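Local coordinates for protein endo-1,3-beta-glucanase, family GH16 (Zobellia galactanivorans, PDB 4CRQ) that probably hydrolyses internal beta-1,3-glucosidic bonds of laminarin-like glucans through the family 16 catalytic module, a calcium-binding part of a longer modular enzyme, at residues G190-Q193 and N194-I198; E162-A165 and N166-K169. The protein carries 1 engineered substitution. All coordinates share one frame; numbering follows the deposited sequence.

Interaction 1: residues G190-Q193 and N194-I198; sequences GEFQ and NEFFI
Phe192 and Phe196 carry the apolar half of this local contact, four residues apart in one continuous run of chain. Their rings lie nearly parallel, with planes 20° apart, but are slid so far that they barely overlap, the centroids being 5.6 Å apart. Contact is through CD1 of Phe192 and CZ of Phe196, at 3.5 Å. With CG of Phe192 opposite its carbonyl carbon (chi1 -62°), the ring reaches Phe196 although the CB bond starts away from it. Both rings also pack on Ile116 of strand 115-117.

A second kind of contact joins backbone to ring edge: the carbonyl O of Glu191 lies in the plane of the Phe196 ring, 3.3 Å from CE1, its partly negative oxygen meeting the partly positive C-H rim. The 3-10 turn, closed by the 3.0 Å hydrogen bond from Gln193 N to Gly190 O, places this carbonyl shortly before strand 196-204 of the family 16 beta-sandwich.

No clear hydrogen bond crosses between the segments. Asn194 OD1 is merely near two oxygens, 3.5 Å from Glu191 O and 3.6 Å from Glu191 OE1, the amide and carboxylate planes being turned 64° apart. Glu191 OE1 takes its hydrogen bond from Asn104, while the Gln193 side chain reaches Tyr79.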
# COMPACT_ATOMS: atom_id res chain seq x y z
N GLY A 190 -9.58 -16.76 7.80
CA GLY A 190 -10.20 -16.21 9.03
C GLY A 190 -9.59 -14.90 9.52
O GLY A 190 -10.28 -14.06 10.12
N GLU A 191 -8.31 -14.71 9.24
CA GLU A 191 -7.59 -13.48 9.62
C GLU A 191 -8.17 -12.21 8.99
O GLU A 191 -7.96 -11.11 9.51
CB GLU A 191 -6.09 -13.62 9.33
CG GLU A 191 -5.46 -14.76 10.14
CD GLU A 191 -5.38 -14.49 11.64
OE1 GLU A 191 -5.20 -13.32 12.06
OE2 GLU A 191 -5.48 -15.47 12.41
N PHE A 192 -8.91 -12.35 7.88
CA PHE A 192 -9.55 -11.17 7.25
C PHE A 192 -10.88 -10.75 7.91
O PHE A 192 -11.58 -9.88 7.39
CB PHE A 192 -9.65 -11.37 5.72
CG PHE A 192 -8.30 -11.51 5.08
CD1 PHE A 192 -7.52 -10.36 4.79
CD2 PHE A 192 -7.78 -12.78 4.77
CE1 PHE A 192 -6.25 -10.50 4.21
CE2 PHE A 192 -6.52 -12.93 4.18
CZ PHE A 192 -5.75 -11.78 3.90
N GLN A 193 -11.19 -11.35 9.06
CA GLN A 193 -12.34 -10.97 9.87
C GLN A 193 -11.94 -10.10 11.07
O GLN A 193 -12.68 -9.98 12.04
CB GLN A 193 -13.10 -12.21 10.36
CG GLN A 193 -13.49 -13.18 9.28
CD GLN A 193 -14.58 -12.66 8.38
OE1 GLN A 193 -15.41 -11.87 8.79
NE2 GLN A 193 -14.58 -13.12 7.15
N ASN A 194 -10.77 -9.50 10.99
CA ASN A 194 -10.21 -8.68 12.07
C ASN A 194 -9.97 -7.24 11.60
O ASN A 194 -10.17 -6.93 10.41
CB ASN A 194 -8.91 -9.32 12.57
CG ASN A 194 -9.11 -10.70 13.20
OD1 ASN A 194 -8.27 -11.61 13.01
ND2 ASN A 194 -10.19 -10.88 13.96
N GLU A 195 -9.55 -6.36 12.52
CA GLU A 195 -9.25 -4.97 12.17
C GLU A 195 -7.88 -4.86 11.51
O GLU A 195 -6.92 -5.52 11.91
CB GLU A 195 -9.31 -4.03 13.38
CG GLU A 195 -10.71 -3.87 13.93
CD GLU A 195 -10.91 -2.64 14.79
OE1 GLU A 195 -10.07 -1.72 14.80
OE2 GLU A 195 -11.94 -2.57 15.46
N PHE A 196 -7.81 -4.01 10.48
CA PHE A 196 -6.58 -3.75 9.72
C PHE A 196 -6.27 -2.25 9.70
O PHE A 196 -7.19 -1.44 9.65
CB PHE A 196 -6.72 -4.22 8.24
CG PHE A 196 -6.59 -5.72 8.00
CD1 PHE A 196 -7.38 -6.67 8.67
CD2 PHE A 196 -5.67 -6.18 7.04
CE1 PHE A 196 -7.22 -8.04 8.41
CE2 PHE A 196 -5.51 -7.53 6.77
CZ PHE A 196 -6.28 -8.47 7.45
N PHE A 197 -4.99 -1.87 9.72
CA PHE A 197 -4.58 -0.46 9.58
C PHE A 197 -4.08 -0.24 8.13
O PHE A 197 -3.82 -1.22 7.39
CB PHE A 197 -3.54 -0.04 10.63
CG PHE A 197 -2.25 -0.85 10.61
CD1 PHE A 197 -1.16 -0.47 9.78
CD2 PHE A 197 -2.10 -1.99 11.44
CE1 PHE A 197 0.04 -1.21 9.78
CE2 PHE A 197 -0.90 -2.74 11.43
CZ PHE A 197 0.16 -2.34 10.60
N ILE A 198 -3.94 1.02 7.71
CA ILE A 198 -3.57 1.38 6.33
C ILE A 198 -2.09 1.81 6.23
O ILE A 198 -1.57 2.44 7.20
CB ILE A 198 -4.49 2.53 5.86
CG1 ILE A 198 -5.95 2.02 5.77
CG2 ILE A 198 -4.07 3.09 4.47
CD1 ILE A 198 -7.02 3.11 5.61

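Interaction 2: residues E162-A165 and N166-K169; sequences EWDA and NSIK
Glu162 and Lys169 face each other as an antiparallel hydrogen-bonded pair and exchange two backbone bonds, Glu162 N to Lys169 O at 2.8 Å and Lys169 N to Glu162 O at 2.8 Å. Their side chains leave on the same face of the sheet without forming a salt bridge: Glu162 OE1 and Lys169 NZ stay 6.1 Å apart, and the amine has instead a long, weak ion pair with Glu179. The Glu162 carbonyl also accepts a water that is hydrogen-bonded to Ser167 OG, so that oxygen is gripped from two sources.

Asn166, at the turn, enters through its backbone. Its N meets Asp164 OD1 at 2.8 Å from above the carboxylate plane, whereas Ser167 N approaches the same oxygen at 2.7 Å nearly along the C-O bond. Asp164 holds its CG between the backbone N and the carbonyl carbon (chi1 62°), which turns the carboxylate back over the bend. Meanwhile Asp164 N donates to Ser167 O at 3.0 Å in a nearly straight bond, and a second water bridges Asp164 OD2 and Ser167 OG. Replacing Asp164 with an alanine would probably leave the amides of Asn166 and Ser167 without their shared acceptor and the bend freer to flex.

On the other face, Trp163 and Ile168 form the non-hydrogen-bonded pair; their side chains run alongside each other, with Trp163 CD1 touching Ile168 CG1 at 3.6 Å, and both pack against Ile116. Strands 156-163 and 167-172 thus make a beta hairpin, its connection drawn together by an Asx turn, Asp164 OD1 to the amide of Asn166, with the same oxygen also accepting from the amide of Ser167.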
# COMPACT_ATOMS: atom_id res chain seq x y z
N GLU A 162 -13.43 -3.25 -1.86
CA GLU A 162 -14.65 -3.41 -1.04
C GLU A 162 -14.46 -4.72 -0.28
O GLU A 162 -14.31 -5.79 -0.89
CB GLU A 162 -15.92 -3.44 -1.86
CG GLU A 162 -16.32 -2.09 -2.40
CD GLU A 162 -17.53 -2.14 -3.32
OE1 GLU A 162 -18.08 -3.23 -3.62
OE2 GLU A 162 -17.93 -1.05 -3.76
N TRP A 163 -14.47 -4.62 1.05
CA TRP A 163 -14.21 -5.73 1.94
C TRP A 163 -15.36 -5.95 2.86
O TRP A 163 -15.69 -5.05 3.60
CB TRP A 163 -12.91 -5.38 2.67
CG TRP A 163 -12.50 -6.19 3.87
CD1 TRP A 163 -12.71 -7.56 4.12
CD2 TRP A 163 -11.76 -5.70 5.01
NE1 TRP A 163 -12.16 -7.93 5.33
CE2 TRP A 163 -11.58 -6.85 5.92
CE3 TRP A 163 -11.25 -4.45 5.38
CZ2 TRP A 163 -10.91 -6.73 7.14
CZ3 TRP A 163 -10.58 -4.34 6.61
CH2 TRP A 163 -10.41 -5.46 7.47
N ASP A 164 -15.99 -7.12 2.82
CA ASP A 164 -17.07 -7.47 3.77
C ASP A 164 -16.72 -8.82 4.42
O ASP A 164 -15.62 -9.37 4.20
CB ASP A 164 -18.44 -7.46 3.08
CG ASP A 164 -18.57 -8.47 1.97
OD1 ASP A 164 -17.90 -9.53 1.94
OD2 ASP A 164 -19.38 -8.15 1.10
N ALA A 165 -17.65 -9.36 5.21
CA ALA A 165 -17.42 -10.64 5.88
C ALA A 165 -17.19 -11.82 4.90
O ALA A 165 -16.57 -12.82 5.26
CB ALA A 165 -18.58 -10.94 6.82
N ASN A 166 -17.67 -11.69 3.67
CA ASN A 166 -17.64 -12.79 2.68
C ASN A 166 -16.64 -12.68 1.53
O ASN A 166 -16.28 -13.70 0.93
CB ASN A 166 -19.04 -12.97 2.07
CG ASN A 166 -20.05 -13.43 3.09
OD1 ASN A 166 -19.77 -14.30 3.91
ND2 ASN A 166 -21.24 -12.85 3.04
N SER A 167 -16.18 -11.46 1.22
CA SER A 167 -15.29 -11.29 0.08
C SER A 167 -14.46 -10.03 0.15
O SER A 167 -14.78 -9.14 0.94
CB SER A 167 -16.12 -11.22 -1.22
OG SER A 167 -16.98 -10.08 -1.21
N ILE A 168 -13.41 -9.97 -0.66
CA ILE A 168 -12.68 -8.70 -0.90
C ILE A 168 -12.75 -8.56 -2.41
O ILE A 168 -12.46 -9.52 -3.14
CB ILE A 168 -11.23 -8.69 -0.38
CG1 ILE A 168 -11.23 -8.90 1.14
CG2 ILE A 168 -10.50 -7.39 -0.76
CD1 ILE A 168 -9.89 -9.31 1.74
N LYS A 169 -13.10 -7.36 -2.87
CA LYS A 169 -13.15 -7.04 -4.29
C LYS A 169 -12.22 -5.86 -4.53
O LYS A 169 -12.20 -4.94 -3.70
CB LYS A 169 -14.58 -6.72 -4.75
CG LYS A 169 -15.61 -7.84 -4.57
CD LYS A 169 -17.00 -7.26 -4.82
CE LYS A 169 -18.13 -8.11 -4.25
NZ LYS A 169 -18.72 -9.03 -5.24
O HOH W 1 -16.65 -7.33 -1.07
O HOH W 2 -19.59 -10.20 -0.59

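Both contacts are local and partly buried, yet they differ in chemistry: interaction 1 is mostly apolar, with slid phenylalanine rings and a carbonyl at a ring edge, whereas interaction 2 is chiefly backbone and carboxylate hydrogen bonding with two bridging waters. They meet at Trp163, whose NE1 probably bonds Phe192 O at 2.9 Å and whose ring sits edge-to-face with Phe196; Gln193 NE2 probably bonds Ala165 O at 2.8 Å. With Ile116 as shared neighbour, the aromatic and aliphatic side chains of both are buried, while the bend 164-166 lies toward the surface. Interaction 1 leads into strand 196-204, and interaction 2 closes the hairpin 156-163 with 167-172.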